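Local coordinates for protein guanylate kinase (Coxiella burnetii, PDB 3TR0) that catalyses the ATP-dependent phosphorylation of GMP to GDP, and probably serves to recycle GMP and, indirectly, cGMP, at residues Asp49-Val53 with Asp54-Ile58; Phe63-Met66 with Val67-Ala71; Leu189-Asp192 with Val193-Lys197. All coordinates share one frame; numbering follows the deposited sequence. Where two conformers were deposited one is given.

Overall arrangement
All three contacts are local, each within one continuous run of chain. Interactions 1 and 2 belong to the part of the fold around the GMP site. Interaction 1 is the turn that leads into strand 56-57, and interaction 2 is the end of helix 60-69. They touch where I58 packs on F63 and M66. Both are surface contacts. Interaction 1 is mostly polar, with carboxylates bound to backbone amides. Interaction 2 combines helix bonds with small apolar contacts. Interaction 3, partly buried against the second subunit, opens helix 191-197. Its centre lies about 35 Å from the centres of the other two.

Interaction 1. Residues Asp49-Val53 with Asp54-Ile58; sequences DQEGV and DYFFI. With 5GP (guanosine-5'-monophosphate), chain D; SO4 (sulfate ion), chain C.
The turn before strand 56-57, at the GMP-binding site, brings D54 back to Q50. Q50 N donates to D54 OD2 at 2.7 Å, on the anti side of the carboxylate and 28° out of its plane. D54 N returns a bond to Q50 O at 3.0 Å, in the carbonyl plane. Q50 O also accepts from V53 N, so two amides grip one oxygen. G52 N donates to Y55 O at 2.8 Å, from above the carbonyl plane.

CG of E51 is anti to the backbone N (chi1 168°), and a bend at chi2 brings the carboxylate to the backbone of F57. F57 N donates to E51 OE1 at 2.9 Å, on the syn side. E51 OE2 lies at the edge of the F56 ring, 3.4 Å from F56 CD1. Water 1 donates to E51 OE2 and to F57 O, a second link between the same residues.

D49 and F57 cross at about a right angle, with D49 CB 3.6 Å from F57 CZ. A sulfate, probably from the crystallisation liquor, accepts from E51 N at 3.1 Å and from K45.

Y55 points away from the turn, and its OH donates to O1P of GMP at 2.8 Å. Y55 CB sits over the centre of one face of the F57 ring.

The D49 and D54 carboxylates are close, but each has an arginine partner: R43 for D49, which also accepts from R46 N, and R25 for D54. These partners probably offset the like charges. D54 and E51 thus tie the turn together through backbone amides. D49 joins it to R43, which also binds GMP, consistent with a second-shell role beside Y55.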
loop_
_atom_site.group_PDB
_atom_site.type_symbol
_atom_site.label_atom_id
_atom_site.label_comp_id
_atom_site.label_asym_id
_atom_site.label_seq_id
_atom_site.Cartn_x
_atom_site.Cartn_y
_atom_site.Cartn_z
ATOM N N ASP A 49 -6.020 28.798 -17.973
ATOM C CA ASP A 49 -4.758 28.061 -17.934
ATOM C C ASP A 49 -3.574 28.986 -17.684
ATOM O O ASP A 49 -3.550 30.123 -18.158
ATOM C CB ASP A 49 -4.538 27.287 -19.237
ATOM C CG ASP A 49 -5.452 26.085 -19.368
ATOM O OD1 ASP A 49 -5.969 25.613 -18.335
ATOM O OD2 ASP A 49 -5.644 25.605 -20.505
ATOM N N GLN A 50 -2.588 28.487 -16.946
ATOM C CA GLN A 50 -1.377 29.245 -16.664
ATOM C C GLN A 50 -0.130 28.480 -17.100
ATOM O O GLN A 50 0.078 27.333 -16.702
ATOM C CB GLN A 50 -1.283 29.577 -15.175
ATOM C CG GLN A 50 -2.378 30.492 -14.662
ATOM C CD GLN A 50 -2.230 30.790 -13.182
ATOM O OE1 GLN A 50 -1.324 31.516 -12.771
ATOM N NE2 GLN A 50 -3.114 30.221 -12.372
ATOM N N GLU A 51 0.696 29.122 -17.919
ATOM C CA GLU A 51 1.949 28.524 -18.366
ATOM C C GLU A 51 2.809 28.098 -17.176
ATOM O O GLU A 51 3.041 28.882 -16.257
ATOM C CB GLU A 51 2.722 29.509 -19.242
ATOM C CG GLU A 51 4.162 29.106 -19.516
ATOM C CD GLU A 51 4.276 27.935 -20.471
ATOM O OE1 GLU A 51 3.264 27.585 -21.116
ATOM O OE2 GLU A 51 5.381 27.363 -20.578
ATOM N N GLY A 52 3.274 26.853 -17.197
ATOM C CA GLY A 52 4.121 26.332 -16.135
ATOM C C GLY A 52 3.355 25.903 -14.898
ATOM O O GLY A 52 3.940 25.401 -13.936
ATOM N N VAL A 53 2.042 26.103 -14.916
ATOM C CA VAL A 53 1.196 25.702 -13.798
ATOM C C VAL A 53 0.305 24.529 -14.198
ATOM O O VAL A 53 0.310 23.482 -13.554
ATOM C CB VAL A 53 0.316 26.868 -13.311
ATOM C CG1 VAL A 53 -0.617 26.403 -12.202
ATOM C CG2 VAL A 53 1.187 28.031 -12.839
ATOM N N ASP A 54 -0.459 24.716 -15.269
ATOM C CA ASP A 54 -1.302 23.658 -15.804
ATOM C C ASP A 54 -0.494 22.787 -16.758
ATOM O O ASP A 54 -0.507 21.560 -16.669
ATOM C CB ASP A 54 -2.507 24.266 -16.521
ATOM C CG ASP A 54 -3.374 25.091 -15.591
ATOM O OD1 ASP A 54 -4.301 24.520 -14.982
ATOM O OD2 ASP A 54 -3.120 26.306 -15.458
ATOM N N TYR A 55 0.223 23.441 -17.665
ATOM C CA TYR A 55 1.077 22.755 -18.621
ATOM C C TYR A 55 2.161 23.708 -19.070
ATOM O O TYR A 55 2.097 24.909 -18.803
ATOM C CB TYR A 55 0.290 22.358 -19.872
ATOM C CG TYR A 55 -0.669 21.198 -19.714
ATOM C CD1 TYR A 55 -0.228 19.886 -19.832
ATOM C CD2 TYR A 55 -2.017 21.419 -19.488
ATOM C CE1 TYR A 55 -1.108 18.820 -19.704
ATOM C CE2 TYR A 55 -2.902 20.365 -19.360
ATOM C CZ TYR A 55 -2.442 19.069 -19.467
ATOM O OH TYR A 55 -3.324 18.022 -19.340
ATOM N N PHE A 56 3.153 23.162 -19.760
ATOM C CA PHE A 56 4.012 23.965 -20.600
ATOM C C PHE A 56 3.372 23.914 -21.973
ATOM O O PHE A 56 3.422 22.886 -22.648
ATOM C CB PHE A 56 5.424 23.384 -20.656
ATOM C CG PHE A 56 6.157 23.445 -19.346
ATOM C CD1 PHE A 56 6.654 24.650 -18.873
ATOM C CD2 PHE A 56 6.360 22.300 -18.596
ATOM C CE1 PHE A 56 7.332 24.710 -17.672
ATOM C CE2 PHE A 56 7.036 22.354 -17.397
ATOM C CZ PHE A 56 7.527 23.562 -16.935
ATOM N N PHE A 57 2.741 25.012 -22.372
ATOM C CA PHE A 57 2.021 25.031 -23.633
ATOM C C PHE A 57 2.957 25.363 -24.786
ATOM O O PHE A 57 3.606 26.407 -24.794
ATOM C CB PHE A 57 0.859 26.022 -23.571
ATOM C CG PHE A 57 -0.157 25.700 -22.509
ATOM C CD1 PHE A 57 -1.226 24.862 -22.784
ATOM C CD2 PHE A 57 -0.046 26.240 -21.238
ATOM C CE1 PHE A 57 -2.164 24.574 -21.814
ATOM C CE2 PHE A 57 -0.985 25.954 -20.265
ATOM C CZ PHE A 57 -2.044 25.123 -20.554
ATOM N N ILE A 58 3.033 24.455 -25.753
ATOM C CA ILE A 58 3.892 24.645 -26.912
ATOM C C ILE A 58 3.155 24.251 -28.186
ATOM O O ILE A 58 2.038 23.740 -28.124
ATOM C CB ILE A 58 5.181 23.817 -26.790
ATOM C CG1 ILE A 58 4.849 22.339 -26.569
ATOM C CG2 ILE A 58 6.031 24.334 -25.642
ATOM C CD1 ILE A 58 6.068 21.437 -26.577
HETATM P P 5GP D . -6.523 17.928 -20.837
HETATM O O1P 5GP D . -5.903 18.881 -19.845
HETATM O O2P 5GP D . -6.424 18.263 -22.302
HETATM O O3P 5GP D . -7.967 17.707 -20.449
HETATM O "O5'" 5GP D . -5.953 16.464 -20.586
HETATM C "C5'" 5GP D . -6.171 15.425 -21.525
HETATM C "C4'" 5GP D . -5.648 14.110 -21.013
HETATM O "O4'" 5GP D . -4.305 13.905 -21.496
HETATM C "C3'" 5GP D . -5.506 14.002 -19.504
HETATM O "O3'" 5GP D . -6.728 13.702 -18.854
HETATM C "C2'" 5GP D . -4.445 12.921 -19.331
HETATM O "O2'" 5GP D . -5.041 11.632 -19.372
HETATM C "C1'" 5GP D . -3.594 13.093 -20.595
HETATM N N9 5GP D . -2.292 13.723 -20.318
HETATM C C8 5GP D . -2.019 14.929 -19.801
HETATM N N7 5GP D . -0.671 15.081 -19.754
HETATM C C5 5GP D . -0.113 13.951 -20.249
HETATM C C6 5GP D . 1.190 13.509 -20.455
HETATM O O6 5GP D . 2.173 14.227 -20.149
HETATM N N1 5GP D . 1.389 12.297 -20.987
HETATM C C2 5GP D . 0.364 11.501 -21.322
HETATM N N2 5GP D . 0.579 10.276 -21.859
HETATM N N3 5GP D . -0.906 11.900 -21.132
HETATM C C4 5GP D . -1.150 13.117 -20.605
HETATM S S SO4 C . -0.049 33.034 -17.784
HETATM O O1 SO4 C . 0.498 33.021 -16.430
HETATM O O2 SO4 C . -1.447 32.613 -17.745
HETATM O O3 SO4 C . 0.029 34.386 -18.325
HETATM O O4 SO4 C . 0.713 32.125 -18.634
HETATM O O HOH W 1 5.772 26.581 -22.915
#

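Interaction 2. Residues Phe63-Met66 with Val67-Ala71; sequences FQAM and VKEGA
F63 and V67 meet one turn apart near the end of helix 60-69. CG of F63 is anti to the backbone N (chi1 -163°), beside the carbonyl carbon. This carries the ring toward the next turn, where F63 CE1 lies 3.6 Å from V67 CG2. V67 uses the methyl that stands beside its own backbone N.

Q64 and K68 touch one turn apart. A bend at chi2 (63°) brings the Q64 amide against the lysine chain. The K68 chain is extended, and its methylene K68 CE comes to 3.1 Å from Q64 OE1. The ammonium K68 NZ stays further from that oxygen. E69 is also extended, and its OE2 lies 3.6 Å from A65 CB.

The helix closes with a Schellman motif. M66 O accepts from A71 N at 2.9 Å, with the donor tilted 19° from the carbonyl plane, and G70 N gives it a weak second bond. G70 makes the reversal with positive phi. M66, a selenomethionine, touches the turn through its CG, 3.7 Å from A71 CB.

Strand 72-78 follows directly. F63 stacks on F72, and M66 and V67 also touch that residue. F63 and M66 further pack on I58, so this side of the helix rests on strand 72-78 and on the residue that follows strand 56-57.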
loop_
_atom_site.group_PDB
_atom_site.type_symbol
_atom_site.label_atom_id
_atom_site.label_comp_id
_atom_site.label_asym_id
_atom_site.label_seq_id
_atom_site.Cartn_x
_atom_site.Cartn_y
_atom_site.Cartn_z
ATOM N N PHE A 63 6.821 20.379 -30.087
ATOM C CA PHE A 63 6.559 19.064 -29.506
ATOM C C PHE A 63 7.200 17.960 -30.337
ATOM O O PHE A 63 7.842 17.059 -29.798
ATOM C CB PHE A 63 5.056 18.815 -29.373
ATOM C CG PHE A 63 4.711 17.699 -28.429
ATOM C CD1 PHE A 63 4.882 16.377 -28.806
ATOM C CD2 PHE A 63 4.221 17.972 -27.164
ATOM C CE1 PHE A 63 4.569 15.349 -27.940
ATOM C CE2 PHE A 63 3.909 16.944 -26.289
ATOM C CZ PHE A 63 4.083 15.633 -26.681
ATOM N N GLN A 64 7.026 18.036 -31.653
ATOM C CA GLN A 64 7.599 17.039 -32.548
ATOM C C GLN A 64 9.114 17.020 -32.401
ATOM O O GLN A 64 9.734 15.956 -32.380
ATOM C CB GLN A 64 7.199 17.315 -33.998
ATOM C CG GLN A 64 7.780 16.325 -34.997
ATOM C CD GLN A 64 7.291 14.908 -34.768
ATOM O OE1 GLN A 64 8.008 13.942 -35.029
ATOM N NE2 GLN A 64 6.062 14.776 -34.282
ATOM N N ALA A 65 9.705 18.207 -32.299
ATOM C CA ALA A 65 11.133 18.329 -32.047
ATOM C C ALA A 65 11.518 17.509 -30.819
ATOM O O ALA A 65 12.384 16.638 -30.893
ATOM C CB ALA A 65 11.514 19.787 -31.859
HETATM N N MSE A 66 10.860 17.782 -29.695
HETATM C CA MSE A 66 11.136 17.065 -28.447
HETATM C C MSE A 66 11.028 15.550 -28.610
HETATM O O MSE A 66 11.832 14.803 -28.051
HETATM C CB MSE A 66 10.206 17.546 -27.327
HETATM C CG MSE A 66 10.755 18.705 -26.511
HETATM SE SE MSE A 66 9.362 19.775 -25.649
HETATM C CE MSE A 66 10.501 21.001 -24.650
ATOM N N VAL A 67 10.040 15.102 -29.379
ATOM C CA VAL A 67 9.854 13.675 -29.626
ATOM C C VAL A 67 11.054 13.070 -30.352
ATOM O O VAL A 67 11.594 12.050 -29.927
ATOM C CB VAL A 67 8.580 13.399 -30.443
ATOM C CG1 VAL A 67 8.467 11.915 -30.765
ATOM C CG2 VAL A 67 7.347 13.887 -29.692
ATOM N N LYS A 68 11.467 13.701 -31.450
ATOM C CA LYS A 68 12.614 13.225 -32.219
ATOM C C LYS A 68 13.910 13.308 -31.412
ATOM O O LYS A 68 14.810 12.488 -31.584
ATOM C CB LYS A 68 12.757 14.017 -33.521
ATOM C CG LYS A 68 11.578 13.879 -34.470
ATOM C CD LYS A 68 11.748 14.765 -35.696
ATOM C CE LYS A 68 10.535 14.690 -36.609
ATOM N NZ LYS A 68 10.640 15.635 -37.753
ATOM N N GLU A 69 13.996 14.305 -30.536
ATOM C CA GLU A 69 15.185 14.504 -29.713
ATOM C C GLU A 69 15.237 13.514 -28.550
ATOM O O GLU A 69 16.297 13.284 -27.968
ATOM C CB GLU A 69 15.228 15.936 -29.170
ATOM C CG GLU A 69 15.300 17.017 -30.238
ATOM C CD GLU A 69 15.317 18.419 -29.654
ATOM O OE1 GLU A 69 15.947 18.621 -28.594
ATOM O OE2 GLU A 69 14.698 19.323 -30.252
ATOM N N GLY A 70 14.086 12.938 -28.214
ATOM C CA GLY A 70 13.997 12.001 -27.107
ATOM C C GLY A 70 13.862 12.697 -25.766
ATOM O O GLY A 70 14.183 12.126 -24.724
ATOM N N ALA A 71 13.376 13.935 -25.793
ATOM C CA ALA A 71 13.245 14.747 -24.587
ATOM C C ALA A 71 12.142 14.255 -23.658
ATOM O O ALA A 71 12.058 14.678 -22.507
ATOM C CB ALA A 71 13.008 16.209 -24.957
#

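Interaction 3. Residues Leu189-Asp192 with Val193-Lys197; sequences LQRD and VQEKK
Q190 and Q194 meet across the first turn of helix 191-197. Q190 takes the N-cap position, and Q194 N donates to Q190 O at 2.8 Å. The next bond is from E195 N to R191 O, also 2.8 Å, with the donor tilted 21° from the carbonyl plane.

The tight part lies round Q194, which is buried. The chain bends at chi2 (-73°), so the side chain folds back over the start of the helix. Q194 CG comes to 3.3 Å from Q190 O and 3.5 Å from L189 O. The Q194 and L189 side chains lie side by side and point the same way, with Q194 NE2 3.9 Å from L189 CD2. That NE2 is satisfied by L167 O of the second subunit. V193 is buried as well.

R191 and E195 also lie side by side, but only their aliphatic parts meet, with CG of R191 4.2 Å from CG of E195. Their charged ends do not touch. In one of its two conformers, E195 forms a salt bridge to K162 and a hydrogen bond to Y161 of the second subunit. R191 NH1 makes a weak bond to F164 O there.

The D192 and K196 side is looser. CG of D192 stands between the backbone N and the carbonyl carbon (chi1 50°). This turns D192 OD1 back to V193 N, a weak bond at a poor angle. K196 is exposed, and its side chain meets D192 mainly through water. Water 2 donates to D192 O at 2.8 Å and accepts from K196 NZ.

The helix follows helix 173-187 and leads on to helix 199-204. It packs on the second subunit, next to strand 166-169 of that chain. K196 touches N5 and K6, and K197 touches N5, just ahead of strand 9-13.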
loop_
_atom_site.group_PDB
_atom_site.type_symbol
_atom_site.label_atom_id
_atom_site.label_comp_id
_atom_site.label_asym_id
_atom_site.label_seq_id
_atom_site.Cartn_x
_atom_site.Cartn_y
_atom_site.Cartn_z
ATOM N N LEU A 189 6.685 2.554 2.835
ATOM C CA LEU A 189 6.987 1.629 3.927
ATOM C C LEU A 189 7.432 0.272 3.397
ATOM O O LEU A 189 7.691 -0.642 4.172
ATOM C CB LEU A 189 5.765 1.442 4.835
ATOM C CG LEU A 189 5.221 2.670 5.562
ATOM C CD1 LEU A 189 3.811 2.417 6.086
ATOM C CD2 LEU A 189 6.139 3.087 6.692
ATOM N N GLN A 190 7.502 0.135 2.076
ATOM C CA GLN A 190 7.955 -1.112 1.465
ATOM C C GLN A 190 9.394 -1.422 1.857
ATOM O O GLN A 190 10.199 -0.512 2.049
ATOM C CB GLN A 190 7.862 -1.025 -0.059
ATOM C CG GLN A 190 6.441 -0.969 -0.586
ATOM C CD GLN A 190 6.387 -0.850 -2.091
ATOM O OE1 GLN A 190 7.420 -0.812 -2.765
ATOM N NE2 GLN A 190 5.180 -0.785 -2.630
ATOM N N ARG A 191 9.714 -2.708 1.952
ATOM C CA ARG A 191 11.053 -3.134 2.357
ATOM C C ARG A 191 12.128 -2.516 1.476
ATOM O O ARG A 191 13.160 -2.072 1.974
ATOM C CB ARG A 191 11.182 -4.653 2.307
ATOM C CG ARG A 191 12.549 -5.147 2.756
ATOM C CD ARG A 191 12.867 -6.508 2.175
ATOM N NE ARG A 191 13.005 -6.461 0.723
ATOM C CZ ARG A 191 12.349 -7.256 -0.115
ATOM N NH1 ARG A 191 11.507 -8.168 0.354
ATOM N NH2 ARG A 191 12.536 -7.142 -1.422
ATOM N N ASP A 192 11.896 -2.494 0.165
ATOM C CA ASP A 192 12.894 -1.941 -0.744
ATOM C C ASP A 192 13.189 -0.470 -0.453
ATOM O O ASP A 192 14.347 -0.047 -0.471
ATOM C CB ASP A 192 12.524 -2.164 -2.221
ATOM C CG ASP A 192 11.103 -1.733 -2.561
ATOM O OD1 ASP A 192 10.477 -0.982 -1.787
ATOM O OD2 ASP A 192 10.610 -2.153 -3.630
ATOM N N VAL A 193 12.142 0.302 -0.180
ATOM C CA VAL A 193 12.300 1.708 0.168
ATOM C C VAL A 193 12.943 1.861 1.546
ATOM O O VAL A 193 13.794 2.726 1.752
ATOM C CB VAL A 193 10.955 2.449 0.174
ATOM C CG1 VAL A 193 11.133 3.854 0.734
ATOM C CG2 VAL A 193 10.361 2.496 -1.237
ATOM N N GLN A 194 12.528 1.019 2.486
ATOM C CA GLN A 194 13.006 1.120 3.866
ATOM C C GLN A 194 14.455 0.682 4.064
ATOM O O GLN A 194 15.125 1.152 4.986
ATOM C CB GLN A 194 12.079 0.349 4.811
ATOM C CG GLN A 194 10.698 0.972 4.967
ATOM C CD GLN A 194 10.720 2.237 5.801
ATOM O OE1 GLN A 194 11.450 3.178 5.504
ATOM N NE2 GLN A 194 9.923 2.260 6.858
ATOM N N GLU A 195 14.929 -0.231 3.221
ATOM C CA GLU A 195 16.330 -0.635 3.267
ATOM C C GLU A 195 17.212 0.602 3.157
ATOM O O GLU A 195 18.282 0.673 3.759
ATOM C CB GLU A 195 16.659 -1.613 2.133
ATOM C CG GLU A 195 16.094 -3.023 2.304
ATOM C CD GLU A 195 17.083 -3.988 2.941
ATOM O OE1 GLU A 195 17.847 -3.565 3.831
ATOM O OE2 GLU A 195 17.098 -5.174 2.546
ATOM N N LYS A 196 16.746 1.583 2.389
ATOM C CA LYS A 196 17.501 2.811 2.170
ATOM C C LYS A 196 17.262 3.816 3.295
ATOM O O LYS A 196 18.205 4.293 3.918
ATOM C CB LYS A 196 17.129 3.431 0.819
ATOM C CG LYS A 196 17.440 2.551 -0.378
ATOM C CD LYS A 196 18.914 2.615 -0.745
ATOM C CE LYS A 196 19.252 1.634 -1.856
ATOM N NZ LYS A 196 19.118 0.220 -1.407
ATOM N N LYS A 197 15.998 4.138 3.554
ATOM C CA LYS A 197 15.659 5.133 4.570
ATOM C C LYS A 197 16.070 4.734 5.988
ATOM O O LYS A 197 16.397 5.593 6.808
ATOM C CB LYS A 197 14.166 5.470 4.538
ATOM C CG LYS A 197 13.764 6.490 5.595
ATOM C CD LYS A 197 12.307 6.895 5.479
ATOM C CE LYS A 197 11.934 7.901 6.561
ATOM N NZ LYS A 197 10.497 8.290 6.504
HETATM O O HOH W 2 16.583 -0.835 -1.869
#